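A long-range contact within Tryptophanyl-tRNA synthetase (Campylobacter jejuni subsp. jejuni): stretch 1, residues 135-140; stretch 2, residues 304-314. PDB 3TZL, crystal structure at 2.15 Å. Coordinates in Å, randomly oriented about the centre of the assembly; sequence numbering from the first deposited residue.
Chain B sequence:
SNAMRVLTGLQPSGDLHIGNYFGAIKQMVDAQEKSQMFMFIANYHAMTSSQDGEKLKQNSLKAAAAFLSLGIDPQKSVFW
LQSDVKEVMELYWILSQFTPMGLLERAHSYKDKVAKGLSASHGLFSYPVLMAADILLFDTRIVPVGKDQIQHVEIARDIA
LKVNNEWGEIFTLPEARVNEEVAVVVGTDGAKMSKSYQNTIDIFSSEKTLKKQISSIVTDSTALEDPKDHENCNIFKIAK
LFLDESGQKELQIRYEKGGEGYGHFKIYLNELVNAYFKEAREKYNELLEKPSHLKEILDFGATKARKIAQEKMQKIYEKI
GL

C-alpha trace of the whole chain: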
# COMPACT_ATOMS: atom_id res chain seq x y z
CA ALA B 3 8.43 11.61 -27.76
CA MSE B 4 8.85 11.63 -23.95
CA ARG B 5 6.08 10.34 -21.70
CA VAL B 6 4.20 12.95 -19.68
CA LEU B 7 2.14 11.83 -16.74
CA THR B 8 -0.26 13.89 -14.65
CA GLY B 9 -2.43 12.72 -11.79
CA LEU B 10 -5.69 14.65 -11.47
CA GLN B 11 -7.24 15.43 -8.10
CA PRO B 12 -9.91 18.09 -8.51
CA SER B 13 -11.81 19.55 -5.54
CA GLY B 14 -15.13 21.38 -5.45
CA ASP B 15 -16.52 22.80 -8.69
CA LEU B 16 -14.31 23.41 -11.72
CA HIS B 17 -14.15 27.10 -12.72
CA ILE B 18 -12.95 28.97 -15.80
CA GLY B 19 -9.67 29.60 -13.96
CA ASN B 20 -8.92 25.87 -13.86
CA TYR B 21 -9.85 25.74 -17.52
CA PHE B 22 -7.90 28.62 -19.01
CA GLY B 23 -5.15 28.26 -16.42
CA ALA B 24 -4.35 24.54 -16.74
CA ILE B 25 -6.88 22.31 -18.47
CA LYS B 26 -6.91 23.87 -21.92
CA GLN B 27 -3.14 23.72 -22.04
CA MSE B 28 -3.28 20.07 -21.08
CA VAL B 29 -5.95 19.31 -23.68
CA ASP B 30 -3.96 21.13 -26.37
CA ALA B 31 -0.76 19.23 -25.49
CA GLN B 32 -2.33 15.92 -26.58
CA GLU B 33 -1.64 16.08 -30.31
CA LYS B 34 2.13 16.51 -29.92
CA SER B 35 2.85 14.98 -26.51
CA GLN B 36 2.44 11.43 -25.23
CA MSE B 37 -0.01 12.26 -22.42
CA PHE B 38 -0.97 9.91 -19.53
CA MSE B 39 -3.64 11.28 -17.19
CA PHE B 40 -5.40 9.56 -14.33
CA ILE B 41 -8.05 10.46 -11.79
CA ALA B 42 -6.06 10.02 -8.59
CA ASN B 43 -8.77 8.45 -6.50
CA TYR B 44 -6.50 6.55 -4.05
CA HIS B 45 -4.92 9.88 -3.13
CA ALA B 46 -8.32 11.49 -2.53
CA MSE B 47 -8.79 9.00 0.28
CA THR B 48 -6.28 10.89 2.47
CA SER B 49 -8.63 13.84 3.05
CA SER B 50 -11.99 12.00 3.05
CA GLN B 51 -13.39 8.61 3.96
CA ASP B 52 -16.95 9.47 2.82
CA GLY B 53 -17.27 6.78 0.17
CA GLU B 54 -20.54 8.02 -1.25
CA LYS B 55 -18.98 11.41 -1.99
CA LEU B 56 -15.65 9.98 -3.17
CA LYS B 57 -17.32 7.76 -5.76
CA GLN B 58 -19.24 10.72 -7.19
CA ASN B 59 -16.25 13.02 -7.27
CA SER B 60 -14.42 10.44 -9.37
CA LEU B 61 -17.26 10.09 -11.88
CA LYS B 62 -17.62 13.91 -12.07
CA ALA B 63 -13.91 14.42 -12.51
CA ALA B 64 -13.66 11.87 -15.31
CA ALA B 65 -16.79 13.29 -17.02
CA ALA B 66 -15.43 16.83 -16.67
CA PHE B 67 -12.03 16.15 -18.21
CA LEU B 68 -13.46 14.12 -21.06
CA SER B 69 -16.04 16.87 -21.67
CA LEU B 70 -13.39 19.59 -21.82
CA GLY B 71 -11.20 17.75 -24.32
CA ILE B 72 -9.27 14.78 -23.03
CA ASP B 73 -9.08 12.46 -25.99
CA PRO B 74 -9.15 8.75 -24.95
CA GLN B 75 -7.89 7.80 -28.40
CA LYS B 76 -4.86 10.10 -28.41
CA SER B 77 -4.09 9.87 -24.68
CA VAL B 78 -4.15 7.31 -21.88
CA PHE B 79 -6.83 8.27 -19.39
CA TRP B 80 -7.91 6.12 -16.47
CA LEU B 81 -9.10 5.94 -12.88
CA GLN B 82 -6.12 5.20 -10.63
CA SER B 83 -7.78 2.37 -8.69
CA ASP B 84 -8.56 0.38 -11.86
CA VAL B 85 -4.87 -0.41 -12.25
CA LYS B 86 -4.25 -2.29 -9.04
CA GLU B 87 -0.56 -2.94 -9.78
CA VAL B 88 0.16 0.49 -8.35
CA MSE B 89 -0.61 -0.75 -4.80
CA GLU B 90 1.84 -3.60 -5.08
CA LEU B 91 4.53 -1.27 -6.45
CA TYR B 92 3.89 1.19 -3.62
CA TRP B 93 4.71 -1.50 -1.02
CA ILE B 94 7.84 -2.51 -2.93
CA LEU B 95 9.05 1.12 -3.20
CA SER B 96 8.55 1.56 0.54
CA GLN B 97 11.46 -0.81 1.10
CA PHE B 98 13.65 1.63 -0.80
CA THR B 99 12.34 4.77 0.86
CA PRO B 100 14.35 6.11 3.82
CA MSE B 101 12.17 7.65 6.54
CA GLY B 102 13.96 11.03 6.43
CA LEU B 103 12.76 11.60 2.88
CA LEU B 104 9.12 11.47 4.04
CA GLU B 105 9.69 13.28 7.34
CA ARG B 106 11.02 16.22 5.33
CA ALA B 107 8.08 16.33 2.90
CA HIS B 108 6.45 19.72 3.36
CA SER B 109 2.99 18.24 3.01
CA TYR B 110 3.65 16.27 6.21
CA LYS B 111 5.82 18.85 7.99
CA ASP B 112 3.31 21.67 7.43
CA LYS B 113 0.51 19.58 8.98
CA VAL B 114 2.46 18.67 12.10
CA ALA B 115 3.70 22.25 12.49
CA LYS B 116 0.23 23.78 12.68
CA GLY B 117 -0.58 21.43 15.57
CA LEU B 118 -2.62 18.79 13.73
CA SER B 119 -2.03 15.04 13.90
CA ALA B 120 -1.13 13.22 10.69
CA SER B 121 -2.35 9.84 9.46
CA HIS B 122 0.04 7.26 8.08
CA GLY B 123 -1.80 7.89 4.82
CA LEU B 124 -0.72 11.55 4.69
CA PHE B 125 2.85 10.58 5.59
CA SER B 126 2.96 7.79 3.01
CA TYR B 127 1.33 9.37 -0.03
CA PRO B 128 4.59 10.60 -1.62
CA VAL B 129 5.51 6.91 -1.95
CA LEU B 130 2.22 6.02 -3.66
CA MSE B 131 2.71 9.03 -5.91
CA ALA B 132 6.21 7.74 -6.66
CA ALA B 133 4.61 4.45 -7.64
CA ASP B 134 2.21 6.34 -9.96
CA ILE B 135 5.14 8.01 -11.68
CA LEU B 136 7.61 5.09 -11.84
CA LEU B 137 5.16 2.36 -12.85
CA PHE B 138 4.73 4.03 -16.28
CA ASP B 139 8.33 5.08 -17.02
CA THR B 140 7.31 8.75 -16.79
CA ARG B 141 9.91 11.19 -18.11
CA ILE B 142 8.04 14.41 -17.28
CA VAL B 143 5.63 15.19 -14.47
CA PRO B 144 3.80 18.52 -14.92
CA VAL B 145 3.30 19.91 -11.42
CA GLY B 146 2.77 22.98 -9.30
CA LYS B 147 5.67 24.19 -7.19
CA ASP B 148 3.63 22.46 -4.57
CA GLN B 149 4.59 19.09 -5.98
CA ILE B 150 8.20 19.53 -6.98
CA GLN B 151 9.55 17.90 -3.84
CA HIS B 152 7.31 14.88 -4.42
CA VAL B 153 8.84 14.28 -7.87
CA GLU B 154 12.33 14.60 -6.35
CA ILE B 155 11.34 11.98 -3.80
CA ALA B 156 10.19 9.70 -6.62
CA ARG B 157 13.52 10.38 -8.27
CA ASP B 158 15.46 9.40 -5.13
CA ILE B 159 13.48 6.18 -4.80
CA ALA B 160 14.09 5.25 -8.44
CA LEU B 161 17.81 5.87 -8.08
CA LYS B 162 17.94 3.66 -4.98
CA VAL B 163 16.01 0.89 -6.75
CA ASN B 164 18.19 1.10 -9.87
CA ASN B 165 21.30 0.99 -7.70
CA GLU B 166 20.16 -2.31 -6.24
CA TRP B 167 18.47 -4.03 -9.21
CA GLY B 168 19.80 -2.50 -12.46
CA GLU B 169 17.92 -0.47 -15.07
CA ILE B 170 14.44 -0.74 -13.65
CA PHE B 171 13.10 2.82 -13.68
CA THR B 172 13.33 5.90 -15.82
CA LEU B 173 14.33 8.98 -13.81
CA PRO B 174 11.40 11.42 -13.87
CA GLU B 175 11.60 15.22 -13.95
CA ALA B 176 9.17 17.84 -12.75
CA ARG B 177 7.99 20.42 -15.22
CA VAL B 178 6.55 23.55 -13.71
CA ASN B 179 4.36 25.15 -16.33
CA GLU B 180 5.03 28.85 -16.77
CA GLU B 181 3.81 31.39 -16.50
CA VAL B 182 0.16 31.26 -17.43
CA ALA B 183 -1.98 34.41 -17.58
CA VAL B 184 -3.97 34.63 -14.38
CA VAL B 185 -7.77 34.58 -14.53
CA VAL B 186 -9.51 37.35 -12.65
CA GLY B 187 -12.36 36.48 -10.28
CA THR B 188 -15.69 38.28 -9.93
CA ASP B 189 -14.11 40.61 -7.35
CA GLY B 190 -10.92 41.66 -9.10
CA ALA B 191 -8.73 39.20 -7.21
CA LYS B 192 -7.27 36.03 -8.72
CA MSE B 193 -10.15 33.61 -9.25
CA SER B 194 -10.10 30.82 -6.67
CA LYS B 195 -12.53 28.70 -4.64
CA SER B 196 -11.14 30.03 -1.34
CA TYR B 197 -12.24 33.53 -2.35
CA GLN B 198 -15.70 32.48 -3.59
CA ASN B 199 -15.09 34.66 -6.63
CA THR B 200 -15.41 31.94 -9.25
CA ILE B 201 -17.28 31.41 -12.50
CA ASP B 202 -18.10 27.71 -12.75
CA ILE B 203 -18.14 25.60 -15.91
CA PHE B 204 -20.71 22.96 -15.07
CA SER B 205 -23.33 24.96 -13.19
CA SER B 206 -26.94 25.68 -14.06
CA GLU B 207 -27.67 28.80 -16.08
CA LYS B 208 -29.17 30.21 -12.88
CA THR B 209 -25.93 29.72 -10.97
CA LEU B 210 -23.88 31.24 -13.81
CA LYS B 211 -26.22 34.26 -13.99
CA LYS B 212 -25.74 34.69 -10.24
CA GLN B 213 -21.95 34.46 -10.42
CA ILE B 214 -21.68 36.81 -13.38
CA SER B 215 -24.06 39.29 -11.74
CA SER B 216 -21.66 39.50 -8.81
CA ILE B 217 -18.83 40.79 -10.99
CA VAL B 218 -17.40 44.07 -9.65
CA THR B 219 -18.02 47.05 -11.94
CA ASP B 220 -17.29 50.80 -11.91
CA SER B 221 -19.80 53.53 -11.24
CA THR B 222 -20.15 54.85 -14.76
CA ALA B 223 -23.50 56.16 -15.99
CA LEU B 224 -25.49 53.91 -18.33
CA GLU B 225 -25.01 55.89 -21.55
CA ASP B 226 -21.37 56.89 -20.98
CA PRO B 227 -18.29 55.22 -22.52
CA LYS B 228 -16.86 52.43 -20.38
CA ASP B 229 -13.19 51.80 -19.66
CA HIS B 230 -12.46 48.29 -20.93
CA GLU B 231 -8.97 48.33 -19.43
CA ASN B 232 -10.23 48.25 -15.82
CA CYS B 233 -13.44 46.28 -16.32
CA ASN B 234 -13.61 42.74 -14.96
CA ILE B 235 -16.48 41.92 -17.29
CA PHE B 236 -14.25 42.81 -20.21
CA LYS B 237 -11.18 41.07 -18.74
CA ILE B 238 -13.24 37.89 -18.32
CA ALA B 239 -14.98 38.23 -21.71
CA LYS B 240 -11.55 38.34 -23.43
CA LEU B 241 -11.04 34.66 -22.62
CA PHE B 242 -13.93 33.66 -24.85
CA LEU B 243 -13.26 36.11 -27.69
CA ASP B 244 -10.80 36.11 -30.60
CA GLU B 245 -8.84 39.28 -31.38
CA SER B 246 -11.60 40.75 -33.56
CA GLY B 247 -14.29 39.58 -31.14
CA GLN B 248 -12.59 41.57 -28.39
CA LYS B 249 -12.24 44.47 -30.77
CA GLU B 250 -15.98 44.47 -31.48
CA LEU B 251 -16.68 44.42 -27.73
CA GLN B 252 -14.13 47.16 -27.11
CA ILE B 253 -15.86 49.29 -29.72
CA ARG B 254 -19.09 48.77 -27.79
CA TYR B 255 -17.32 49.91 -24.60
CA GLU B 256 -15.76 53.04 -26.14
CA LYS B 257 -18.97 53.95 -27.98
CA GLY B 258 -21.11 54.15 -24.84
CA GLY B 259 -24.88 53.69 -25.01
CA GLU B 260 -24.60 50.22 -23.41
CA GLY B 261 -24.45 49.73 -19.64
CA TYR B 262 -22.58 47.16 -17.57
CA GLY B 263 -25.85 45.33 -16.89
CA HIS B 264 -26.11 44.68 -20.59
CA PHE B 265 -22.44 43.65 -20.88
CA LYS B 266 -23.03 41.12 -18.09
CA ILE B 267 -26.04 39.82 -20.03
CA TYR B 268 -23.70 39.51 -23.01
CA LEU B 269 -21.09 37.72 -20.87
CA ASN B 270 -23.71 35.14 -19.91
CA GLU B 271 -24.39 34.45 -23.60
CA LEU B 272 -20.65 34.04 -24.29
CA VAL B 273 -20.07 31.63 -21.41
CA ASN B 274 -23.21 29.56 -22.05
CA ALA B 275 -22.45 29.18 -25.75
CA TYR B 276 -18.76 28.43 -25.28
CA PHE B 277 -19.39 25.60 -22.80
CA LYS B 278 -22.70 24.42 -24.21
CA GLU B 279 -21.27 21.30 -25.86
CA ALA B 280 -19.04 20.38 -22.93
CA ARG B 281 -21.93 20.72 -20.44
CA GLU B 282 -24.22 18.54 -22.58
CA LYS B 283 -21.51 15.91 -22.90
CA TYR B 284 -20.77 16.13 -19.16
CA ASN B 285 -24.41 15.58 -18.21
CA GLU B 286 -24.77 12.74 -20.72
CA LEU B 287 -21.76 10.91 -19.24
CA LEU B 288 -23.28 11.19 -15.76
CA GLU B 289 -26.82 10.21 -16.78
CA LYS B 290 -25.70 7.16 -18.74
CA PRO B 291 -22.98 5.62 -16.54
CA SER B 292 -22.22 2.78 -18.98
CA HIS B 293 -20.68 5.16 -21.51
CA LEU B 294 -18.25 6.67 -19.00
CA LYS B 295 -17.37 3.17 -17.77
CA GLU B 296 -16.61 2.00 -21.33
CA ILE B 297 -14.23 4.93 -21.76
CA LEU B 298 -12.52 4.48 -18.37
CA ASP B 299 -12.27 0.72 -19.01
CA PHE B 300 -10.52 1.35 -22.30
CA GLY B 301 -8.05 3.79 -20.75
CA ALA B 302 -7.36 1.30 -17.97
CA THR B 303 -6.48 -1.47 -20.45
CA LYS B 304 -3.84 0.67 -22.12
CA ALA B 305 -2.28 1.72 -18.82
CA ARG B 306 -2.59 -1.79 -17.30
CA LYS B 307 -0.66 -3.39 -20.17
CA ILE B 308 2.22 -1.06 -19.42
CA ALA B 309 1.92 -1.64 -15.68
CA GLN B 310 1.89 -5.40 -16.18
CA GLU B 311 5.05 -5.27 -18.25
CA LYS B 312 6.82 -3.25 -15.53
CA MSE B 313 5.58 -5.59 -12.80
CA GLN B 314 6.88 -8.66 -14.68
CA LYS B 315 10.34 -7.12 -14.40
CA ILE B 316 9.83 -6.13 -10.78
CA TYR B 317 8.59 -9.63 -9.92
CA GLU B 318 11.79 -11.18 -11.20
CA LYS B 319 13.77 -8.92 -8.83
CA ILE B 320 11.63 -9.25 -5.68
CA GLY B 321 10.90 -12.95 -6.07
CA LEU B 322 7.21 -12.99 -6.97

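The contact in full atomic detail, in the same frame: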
# COMPACT_ATOMS: atom_id res chain seq x y z
N ILE B 135 4.17 7.51 -10.71
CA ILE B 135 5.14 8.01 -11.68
C ILE B 135 6.02 6.91 -12.28
O ILE B 135 6.15 6.80 -13.50
CB ILE B 135 5.98 9.10 -11.02
CG1 ILE B 135 5.07 10.25 -10.56
CG2 ILE B 135 7.07 9.58 -11.97
CD1 ILE B 135 5.70 11.18 -9.56
N LEU B 136 6.60 6.07 -11.42
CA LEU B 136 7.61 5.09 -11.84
C LEU B 136 7.04 3.90 -12.58
O LEU B 136 7.70 3.34 -13.45
CB LEU B 136 8.41 4.58 -10.63
CG LEU B 136 9.17 5.63 -9.82
CD1 LEU B 136 9.98 5.02 -8.68
CD2 LEU B 136 10.06 6.44 -10.73
N LEU B 137 5.84 3.48 -12.20
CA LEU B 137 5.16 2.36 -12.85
C LEU B 137 5.10 2.52 -14.38
O LEU B 137 5.28 1.56 -15.11
CB LEU B 137 3.74 2.17 -12.28
CG LEU B 137 2.84 1.01 -12.74
CD1 LEU B 137 3.49 -0.38 -12.55
CD2 LEU B 137 1.52 1.07 -12.02
N PHE B 138 4.92 3.76 -14.85
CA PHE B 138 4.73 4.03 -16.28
C PHE B 138 5.93 4.60 -17.04
O PHE B 138 5.78 5.06 -18.16
CB PHE B 138 3.51 4.93 -16.46
CG PHE B 138 2.28 4.33 -15.86
CD1 PHE B 138 1.59 3.33 -16.53
CD2 PHE B 138 1.84 4.72 -14.62
CE1 PHE B 138 0.48 2.75 -15.97
CE2 PHE B 138 0.73 4.13 -14.05
CZ PHE B 138 0.05 3.14 -14.73
N ASP B 139 7.12 4.52 -16.44
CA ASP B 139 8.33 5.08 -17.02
C ASP B 139 8.18 6.55 -17.43
O ASP B 139 8.70 6.96 -18.46
CB ASP B 139 8.83 4.24 -18.20
CG ASP B 139 9.54 2.97 -17.75
OD1 ASP B 139 10.71 3.06 -17.31
OD2 ASP B 139 8.92 1.89 -17.82
N THR B 140 7.49 7.32 -16.59
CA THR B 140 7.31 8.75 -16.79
C THR B 140 8.63 9.49 -16.94
O THR B 140 9.53 9.32 -16.12
CB THR B 140 6.60 9.35 -15.58
OG1 THR B 140 5.38 8.65 -15.36
CG2 THR B 140 6.31 10.84 -15.82
N LYS B 304 -5.07 0.18 -21.51
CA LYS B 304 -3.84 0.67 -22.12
C LYS B 304 -2.78 0.90 -21.04
O LYS B 304 -1.61 0.56 -21.21
CB LYS B 304 -4.10 1.95 -22.92
CG LYS B 304 -4.93 1.71 -24.19
CD LYS B 304 -4.86 2.89 -25.16
CE LYS B 304 -5.70 4.09 -24.67
NZ LYS B 304 -5.57 5.22 -25.63
N ALA B 305 -3.20 1.46 -19.91
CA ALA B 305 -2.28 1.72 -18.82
C ALA B 305 -1.87 0.40 -18.15
O ALA B 305 -0.70 0.21 -17.84
CB ALA B 305 -2.89 2.66 -17.80
N ARG B 306 -2.84 -0.50 -17.95
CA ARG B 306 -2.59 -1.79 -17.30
C ARG B 306 -1.58 -2.66 -18.07
O ARG B 306 -0.80 -3.38 -17.47
CB ARG B 306 -3.92 -2.54 -17.09
CG ARG B 306 -3.82 -3.97 -16.57
CD ARG B 306 -5.21 -4.62 -16.44
NE ARG B 306 -6.12 -3.82 -15.62
CZ ARG B 306 -7.25 -3.27 -16.08
NH1 ARG B 306 -8.02 -2.54 -15.29
NH2 ARG B 306 -7.59 -3.45 -17.35
N LYS B 307 -1.59 -2.58 -19.39
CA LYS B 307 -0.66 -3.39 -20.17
C LYS B 307 0.75 -2.94 -19.86
O LYS B 307 1.66 -3.75 -19.75
CB LYS B 307 -0.92 -3.24 -21.67
CG LYS B 307 0.09 -3.98 -22.57
CD LYS B 307 -0.28 -3.71 -24.01
CE LYS B 307 0.71 -4.31 -25.00
NZ LYS B 307 0.59 -5.79 -25.11
N ILE B 308 0.92 -1.64 -19.72
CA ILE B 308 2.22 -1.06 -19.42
C ILE B 308 2.62 -1.41 -18.00
O ILE B 308 3.76 -1.80 -17.75
CB ILE B 308 2.19 0.45 -19.65
CG1 ILE B 308 2.16 0.72 -21.15
CG2 ILE B 308 3.42 1.11 -19.03
CD1 ILE B 308 1.83 2.15 -21.51
N ALA B 309 1.67 -1.28 -17.07
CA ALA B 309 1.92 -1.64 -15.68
C ALA B 309 2.28 -3.10 -15.52
O ALA B 309 3.14 -3.45 -14.71
CB ALA B 309 0.72 -1.30 -14.79
N GLN B 310 1.63 -3.97 -16.29
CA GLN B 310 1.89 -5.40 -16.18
C GLN B 310 3.28 -5.72 -16.67
O GLN B 310 3.96 -6.57 -16.10
CB GLN B 310 0.88 -6.23 -16.98
CG GLN B 310 -0.47 -6.37 -16.31
CD GLN B 310 -1.49 -7.05 -17.21
OE1 GLN B 310 -1.26 -7.25 -18.41
NE2 GLN B 310 -2.64 -7.42 -16.64
N GLU B 311 3.70 -5.06 -17.74
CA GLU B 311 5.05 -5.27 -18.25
C GLU B 311 6.10 -4.83 -17.21
O GLU B 311 7.10 -5.52 -17.02
CB GLU B 311 5.22 -4.53 -19.57
CG GLU B 311 4.41 -5.13 -20.71
CD GLU B 311 4.42 -4.30 -21.99
OE1 GLU B 311 4.41 -3.04 -21.91
OE2 GLU B 311 4.43 -4.90 -23.08
N LYS B 312 5.87 -3.72 -16.53
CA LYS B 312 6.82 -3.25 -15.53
C LYS B 312 6.84 -4.23 -14.37
O LYS B 312 7.90 -4.63 -13.90
CB LYS B 312 6.48 -1.84 -15.03
CG LYS B 312 7.38 -1.34 -13.89
CD LYS B 312 8.82 -1.19 -14.40
CE LYS B 312 8.95 0.01 -15.33
NZ LYS B 312 10.24 0.07 -16.11
N MSE B 313 5.66 -4.64 -13.91
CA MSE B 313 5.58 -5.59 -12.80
C MSE B 313 6.23 -6.94 -13.07
O MSE B 313 6.76 -7.55 -12.16
CB MSE B 313 4.14 -5.77 -12.29
CG MSE B 313 3.53 -4.49 -11.65
SE MSE B 313 4.71 -3.52 -10.36
CE MSE B 313 4.66 -4.75 -8.84
N GLN B 314 6.21 -7.41 -14.31
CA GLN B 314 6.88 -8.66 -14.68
C GLN B 314 8.38 -8.55 -14.40
O GLN B 314 9.01 -9.50 -13.92
CB GLN B 314 6.64 -9.00 -16.16
CG GLN B 314 5.27 -9.61 -16.44
CD GLN B 314 4.87 -9.60 -17.93
OE1 GLN B 314 5.71 -9.47 -18.83
NE2 GLN B 314 3.57 -9.73 -18.18

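The contact is a small apolar packing of a helix terminus and the turn after it against one side of a distant helix, closed at one end by a single salt bridge. The two stretches bury 367 Å² between them, both sides summed. The backbones come nearest at Leu 137 and Ala 309, whose CA atoms are 5.9 Å apart; Ala 309 CB already lies 3.7 Å from Leu 137 CD1 and 4.2 Å from Phe 138 CE1, so the small side chain fits the close spacing.

Leu 137 gives up the most surface, 83 Å². Its CA-to-CB bond points sideways, but the t, p rotamer brings CD1 to 4.0 Å from SE of Met 313, a selenomethionine. Phe 138, with chi1 at -57° (m), places its ring beside the earlier part of the stretch, at Ala 305, Ile 308 and Ala 309. Its CE1 lies 3.8 Å from Ala 305 CB and its CD1 3.8 Å from Ile 308 CG2. The carbonyl of Ala 305 meets the ring edge, with O 3.4 Å from Phe 138 CE1; that oxygen also accepts the helical hydrogen bond from Ala 309 N at 2.9 Å. Both Leu 137 and Phe 138 are buried, which suits apolar side chains.

Lys 312 joins the apolar and charged parts. Its CA-to-CB bond points toward stretch 1, and Lys 312 CB lies 4.1 Å from Leu 137 CD1, so the base of the side chain meets the leucine before the chain bends, with chi2 and chi3 both p. Lys 312 is buried too, and its charge is paired with partly exposed Asp 139: Lys 312 NZ forms a salt bridge to Asp 139 OD2 at 2.8 Å, with a weak hydrogen bond of 3.3 Å to OD1. The hydrogen bond from Asp 139 N to Leu 136 O, 3.3 Å, links the residue back to the helix.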